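Local coordinates for protein DNA polymerase sliding clamp 2 (Sulfolobus tokodaii, PDB 3AIZ) that serves as a subunit of a ring-shaped sliding clamp that encircles DNA and tethers the replicative polymerase and other DNA-processing proteins to it, at residues A[29-32]-A[33-36]; A[39-43]-A[44-48]; A[160-163]-A[164-167]. All blocks are in the same frame, centred on the assembly; numbering follows the deposited sequence.

Overall arrangement
All three contacts are tight turns of beta hairpins, met one after another along the chain. Contacts 1 and 2 lie at the two ends of strand 34-40 in the N-terminal clamp domain: contact 1 closes its hairpin with strand 25-30, contact 2 its hairpin with strand 46-53, and their centres are 21 Å apart. Contact 3 turns the chain between strands 156-161 and 165-172 in the C-terminal domain, with its centre 36 Å from that of contact 1 and 27 Å from that of contact 2. Contact 2 sits nearer the meeting of the domains, since strand 46-53 pairs with strand 239-244. No other protein chain of the assembly touches any of the three turns.

Contact 1 (A[29-32]-A[33-36]); sequences NFTE and DSIF
Asn-29 and Phe-36 form an antiparallel hydrogen-bonded pair, Asn-29 N to Phe-36 O at 2.7 Å and Phe-36 N to Asn-29 O at 2.9 Å, and the next pair inward toward the turn, Phe-30 with Ile-35, is non-hydrogen-bonded. On the face of the sheet that carries Asn-29 and Phe-36, CB of Asn-29 sits over the centre of the Phe-36 ring, 3.7 Å from the centroid, a CH-pi contact. The amide plane is turned 48° from the ring. Asn-29 OD1 accepts the backbone N-H of Asp-123, in the linker between the two clamp domains, while ND2 makes a weak bond to Phe-36 O. Thr-31 CG2 approaches the same ring obliquely. This is the turn of the hairpin 25-30/34-40, and Thr-31 secures it: Ser-34 O receives both Thr-31 N, at 3.1 Å from above the carbonyl plane, and Thr-31 OG1, at 2.6 Å on an in-plane lone pair. With chi1 at 75°, OG1 swings back over the turn, where Asp-33 N also bonds to it weakly. On the other face, Phe-30 and Ile-35 run side by side, CE2 to CD1 3.6 Å, and both pack on Tyr-60 and Leu-91.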
# COMPACT_ATOMS: atom_id res chain seq x y z
N ASN A 29 -35.65 3.16 21.34
CA ASN A 29 -36.64 3.39 22.38
C ASN A 29 -35.98 3.77 23.70
O ASN A 29 -35.22 2.99 24.28
CB ASN A 29 -37.52 2.15 22.57
CG ASN A 29 -38.27 1.78 21.31
OD1 ASN A 29 -39.07 2.56 20.79
ND2 ASN A 29 -38.02 0.57 20.81
N PHE A 30 -36.28 4.98 24.17
CA PHE A 30 -35.77 5.45 25.45
C PHE A 30 -36.81 5.26 26.54
O PHE A 30 -37.85 5.92 26.54
CB PHE A 30 -35.37 6.93 25.36
CG PHE A 30 -34.26 7.20 24.40
CD1 PHE A 30 -34.52 7.42 23.05
CD2 PHE A 30 -32.94 7.24 24.83
CE1 PHE A 30 -33.50 7.68 22.16
CE2 PHE A 30 -31.91 7.50 23.94
CZ PHE A 30 -32.19 7.71 22.61
N THR A 31 -36.54 4.35 27.47
CA THR A 31 -37.46 4.09 28.57
C THR A 31 -36.75 4.32 29.90
O THR A 31 -35.57 4.65 29.93
CB THR A 31 -37.99 2.64 28.54
OG1 THR A 31 -36.97 1.74 28.98
CG2 THR A 31 -38.43 2.26 27.13
N GLU A 32 -37.49 4.15 30.99
CA GLU A 32 -36.93 4.35 32.32
C GLU A 32 -35.92 3.26 32.66
O GLU A 32 -34.93 3.51 33.35
CB GLU A 32 -38.04 4.37 33.37
CG GLU A 32 -37.55 4.59 34.79
CD GLU A 32 -38.65 4.42 35.83
OE1 GLU A 32 -39.72 3.88 35.47
OE2 GLU A 32 -38.44 4.81 36.99
N ASP A 33 -36.16 2.05 32.17
CA ASP A 33 -35.35 0.90 32.54
C ASP A 33 -34.24 0.57 31.54
O ASP A 33 -33.30 -0.15 31.88
CB ASP A 33 -36.24 -0.33 32.76
CG ASP A 33 -37.14 -0.18 33.97
OD1 ASP A 33 -36.97 0.80 34.72
OD2 ASP A 33 -38.02 -1.05 34.17
N SER A 34 -34.35 1.08 30.32
CA SER A 34 -33.33 0.81 29.31
C SER A 34 -33.58 1.53 27.99
O SER A 34 -34.71 1.87 27.65
CB SER A 34 -33.25 -0.69 29.03
OG SER A 34 -34.39 -1.13 28.31
N ILE A 35 -32.49 1.76 27.26
CA ILE A 35 -32.58 2.16 25.87
C ILE A 35 -32.55 0.88 25.06
O ILE A 35 -31.73 -0.00 25.32
CB ILE A 35 -31.39 3.04 25.45
CG1 ILE A 35 -31.31 4.29 26.33
CG2 ILE A 35 -31.50 3.42 23.98
CD1 ILE A 35 -30.12 5.17 26.01
N PHE A 36 -33.44 0.74 24.09
CA PHE A 36 -33.49 -0.49 23.31
C PHE A 36 -34.11 -0.31 21.93
O PHE A 36 -34.88 0.62 21.70
CB PHE A 36 -34.23 -1.58 24.08
CG PHE A 36 -35.72 -1.36 24.14
CD1 PHE A 36 -36.29 -0.73 25.23
CD2 PHE A 36 -36.54 -1.79 23.11
CE1 PHE A 36 -37.66 -0.53 25.29
CE2 PHE A 36 -37.91 -1.60 23.17
CZ PHE A 36 -38.46 -0.97 24.26

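Contact 2 (A[39-43]-A[44-48]); sequences YLTDD and KVLMV
The Tyr-39 ring carries Val-48 over one face, Val-48 CB standing 4.0 Å from the centroid and 29° off the normal, a CH-pi contact. The two side chains run side by side from their strands, and Val-48 CG2 continues alongside the phenol oxygen, 3.6 Å from Tyr-39 OH, which is itself hydrogen-bonded to Leu-20 O; Leu-19 and Val-22 add to the packing of the ring. Between the strands the backbones exchange two hydrogen bonds, Tyr-39 N to Val-48 O and Val-48 N to Tyr-39 O, and Thr-41 N to Leu-46 O adds a third. The chain reverses between strands 34-40 and 46-53 through a type I beta turn, Thr-41 to Lys-44, closed by Lys-44 N to Thr-41 O at 2.7 Å; Lys-44 then takes a left-handed backbone conformation. Inside the bend, Thr-41 OG1 donates to Asp-43 OD1 at 2.8 Å, reaching it from above the carboxylate plane, and accepts a weak bond from Leu-46 N. Two kinks in the lysine chain, at chi2 and chi4, fold it back so that NZ donates a hydrogen bond to Asp-42 O at 2.9 Å, while the lysine side chain crosses that of Leu-40 at about a right angle, Lys-44 CD lying 3.5 Å from Leu-40 CD2. Leu-40 CD1 meets Met-47 CB at 3.6 Å. Leu-46 reaches Val-204 and Val-208 of helix 202-211, in the second clamp domain.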
# COMPACT_ATOMS: atom_id res chain seq x y z
N TYR A 39 -36.54 -5.25 16.24
CA TYR A 39 -37.28 -5.47 15.01
C TYR A 39 -37.35 -6.95 14.70
O TYR A 39 -36.52 -7.74 15.16
CB TYR A 39 -36.65 -4.70 13.85
CG TYR A 39 -35.27 -5.19 13.48
CD1 TYR A 39 -34.16 -4.79 14.21
CD2 TYR A 39 -35.07 -6.05 12.41
CE1 TYR A 39 -32.89 -5.22 13.88
CE2 TYR A 39 -33.81 -6.49 12.07
CZ TYR A 39 -32.72 -6.08 12.81
OH TYR A 39 -31.46 -6.51 12.48
N LEU A 40 -38.34 -7.33 13.90
CA LEU A 40 -38.57 -8.72 13.55
C LEU A 40 -38.47 -8.87 12.04
O LEU A 40 -39.20 -8.22 11.30
CB LEU A 40 -39.96 -9.13 14.05
CG LEU A 40 -40.40 -10.59 13.91
CD1 LEU A 40 -39.40 -11.52 14.56
CD2 LEU A 40 -41.78 -10.75 14.54
N THR A 41 -37.56 -9.73 11.59
CA THR A 41 -37.38 -9.95 10.16
C THR A 41 -38.72 -10.25 9.49
O THR A 41 -39.65 -10.74 10.12
CB THR A 41 -36.41 -11.11 9.88
OG1 THR A 41 -36.90 -12.31 10.50
CG2 THR A 41 -35.02 -10.79 10.42
N ASP A 42 -38.82 -9.93 8.20
CA ASP A 42 -40.06 -10.11 7.46
C ASP A 42 -40.61 -11.53 7.56
O ASP A 42 -41.82 -11.73 7.69
CB ASP A 42 -39.87 -9.72 5.99
CG ASP A 42 -39.63 -8.23 5.81
OD1 ASP A 42 -40.03 -7.45 6.70
OD2 ASP A 42 -39.06 -7.84 4.77
N ASP A 43 -39.72 -12.52 7.51
CA ASP A 43 -40.11 -13.92 7.62
C ASP A 43 -40.62 -14.25 9.03
O ASP A 43 -41.13 -15.35 9.27
CB ASP A 43 -38.95 -14.84 7.24
CG ASP A 43 -37.69 -14.56 8.04
OD1 ASP A 43 -37.17 -13.43 7.96
OD2 ASP A 43 -37.22 -15.48 8.75
N LYS A 44 -40.46 -13.31 9.95
CA LYS A 44 -40.98 -13.44 11.30
C LYS A 44 -40.34 -14.58 12.09
O LYS A 44 -40.85 -14.99 13.13
CB LYS A 44 -42.51 -13.61 11.28
CG LYS A 44 -43.25 -12.48 10.60
CD LYS A 44 -42.94 -11.14 11.25
CE LYS A 44 -43.76 -10.02 10.63
NZ LYS A 44 -43.51 -9.88 9.17
N VAL A 45 -39.21 -15.08 11.60
CA VAL A 45 -38.53 -16.19 12.25
C VAL A 45 -37.50 -15.71 13.27
O VAL A 45 -37.28 -16.35 14.29
CB VAL A 45 -37.85 -17.12 11.23
CG1 VAL A 45 -37.09 -18.23 11.94
CG2 VAL A 45 -38.88 -17.70 10.27
N LEU A 46 -36.87 -14.57 12.98
CA LEU A 46 -35.82 -14.05 13.83
C LEU A 46 -36.16 -12.68 14.39
O LEU A 46 -36.48 -11.76 13.63
CB LEU A 46 -34.50 -13.97 13.06
CG LEU A 46 -33.31 -13.35 13.79
CD1 LEU A 46 -32.88 -14.23 14.95
CD2 LEU A 46 -32.16 -13.11 12.84
N MET A 47 -36.08 -12.54 15.71
CA MET A 47 -36.28 -11.25 16.35
C MET A 47 -34.96 -10.71 16.89
O MET A 47 -34.36 -11.30 17.79
CB MET A 47 -37.29 -11.36 17.50
CG MET A 47 -37.40 -10.09 18.33
SD MET A 47 -38.68 -10.18 19.60
CE MET A 47 -40.13 -10.41 18.57
N VAL A 48 -34.51 -9.59 16.33
CA VAL A 48 -33.27 -8.98 16.78
C VAL A 48 -33.55 -7.90 17.82
O VAL A 48 -34.35 -7.00 17.60
CB VAL A 48 -32.48 -8.37 15.61
CG1 VAL A 48 -31.15 -7.82 16.11
CG2 VAL A 48 -32.24 -9.42 14.54

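Contact 3 (A[160-163]-A[164-167])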
# COMPACT_ATOMS: atom_id res chain seq x y z
N SER A 160 -30.07 -30.55 20.73
CA SER A 160 -30.69 -31.32 21.80
C SER A 160 -29.68 -31.55 22.92
O SER A 160 -28.48 -31.58 22.68
CB SER A 160 -31.20 -32.66 21.27
OG SER A 160 -30.13 -33.48 20.85
N ALA A 161 -30.17 -31.72 24.14
CA ALA A 161 -29.28 -31.88 25.28
C ALA A 161 -29.82 -32.83 26.33
O ALA A 161 -31.02 -32.86 26.61
CB ALA A 161 -28.97 -30.53 25.90
N ASP A 162 -28.93 -33.63 26.91
CA ASP A 162 -29.24 -34.40 28.10
C ASP A 162 -28.62 -33.67 29.29
O ASP A 162 -28.31 -32.48 29.19
CB ASP A 162 -28.71 -35.83 27.99
CG ASP A 162 -27.21 -35.90 27.79
OD1 ASP A 162 -26.52 -34.90 28.10
OD2 ASP A 162 -26.72 -36.94 27.31
N GLU A 163 -28.43 -34.37 30.40
CA GLU A 163 -27.95 -33.73 31.61
C GLU A 163 -26.54 -33.14 31.48
O GLU A 163 -26.21 -32.17 32.17
CB GLU A 163 -28.01 -34.69 32.80
CG GLU A 163 -27.68 -34.05 34.14
CD GLU A 163 -27.82 -35.01 35.30
OE1 GLU A 163 -28.20 -36.18 35.07
OE2 GLU A 163 -27.56 -34.60 36.45
N ASN A 164 -25.72 -33.71 30.61
CA ASN A 164 -24.31 -33.32 30.53
C ASN A 164 -23.79 -32.97 29.14
O ASN A 164 -22.61 -32.64 28.99
CB ASN A 164 -23.43 -34.42 31.13
CG ASN A 164 -23.62 -34.57 32.63
OD1 ASN A 164 -24.16 -33.68 33.29
ND2 ASN A 164 -23.17 -35.70 33.17
N THR A 165 -24.65 -33.03 28.13
CA THR A 165 -24.18 -32.85 26.75
C THR A 165 -25.19 -32.12 25.86
O THR A 165 -26.37 -32.47 25.82
CB THR A 165 -23.83 -34.20 26.10
OG1 THR A 165 -22.80 -34.84 26.86
CG2 THR A 165 -23.37 -34.01 24.67
N VAL A 166 -24.71 -31.12 25.12
CA VAL A 166 -25.51 -30.45 24.11
C VAL A 166 -25.05 -30.90 22.73
O VAL A 166 -23.86 -30.88 22.43
CB VAL A 166 -25.41 -28.92 24.21
CG1 VAL A 166 -26.25 -28.26 23.13
CG2 VAL A 166 -25.86 -28.45 25.59
N THR A 167 -26.00 -31.32 21.89
CA THR A 167 -25.68 -31.89 20.59
C THR A 167 -26.34 -31.14 19.44
O THR A 167 -27.52 -30.83 19.50
CB THR A 167 -26.11 -33.37 20.53
OG1 THR A 167 -25.44 -34.12 21.56
CG2 THR A 167 -25.78 -33.97 19.18
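A chi1 of 59° sets the Asp-162 carboxylate between its own backbone N and carbonyl carbon, which turns OD1 back over the bend toward the backbone N-H groups of Asn-164 and Thr-165. The bond from Asn-164 N, 2.9 Å to Asp-162 OD1 with an N-H...O angle of 146°, makes an Asx turn; it comes in from above the carboxylate plane, 43° out of it. Thr-165 N adds a second, weak bond to the same oxygen. The Asp-162 and Thr-165 side chains lie side by side, with OD1 of the aspartate 3.4 Å from Thr-165 CB. The backbone also closes the bend, Asp-162 N donating to Thr-165 O at 3.0 Å. Further from the bend, Ser-160 and Thr-167 form a hydrogen-bonded antiparallel pair, with Thr-167 N to Ser-160 O at 2.6 Å and Ser-160 N to Thr-167 O at 2.8 Å. On the opposite face Ala-161 CB meets Val-166 CG2 at 3.8 Å; Ala-161 packs on Val-134 and Val-166 on Phe-136, both of strand 134-138. Thr-167 touches Lys-178 and Leu-180 of strand 175-183. With one carboxylate oxygen taking one sound and one weak N-H bond from the bend, the negative charge of Asp-162 is probably steadied by the turn's backbone, and those N-H groups gain a partner at a solvent-facing end of the hairpin.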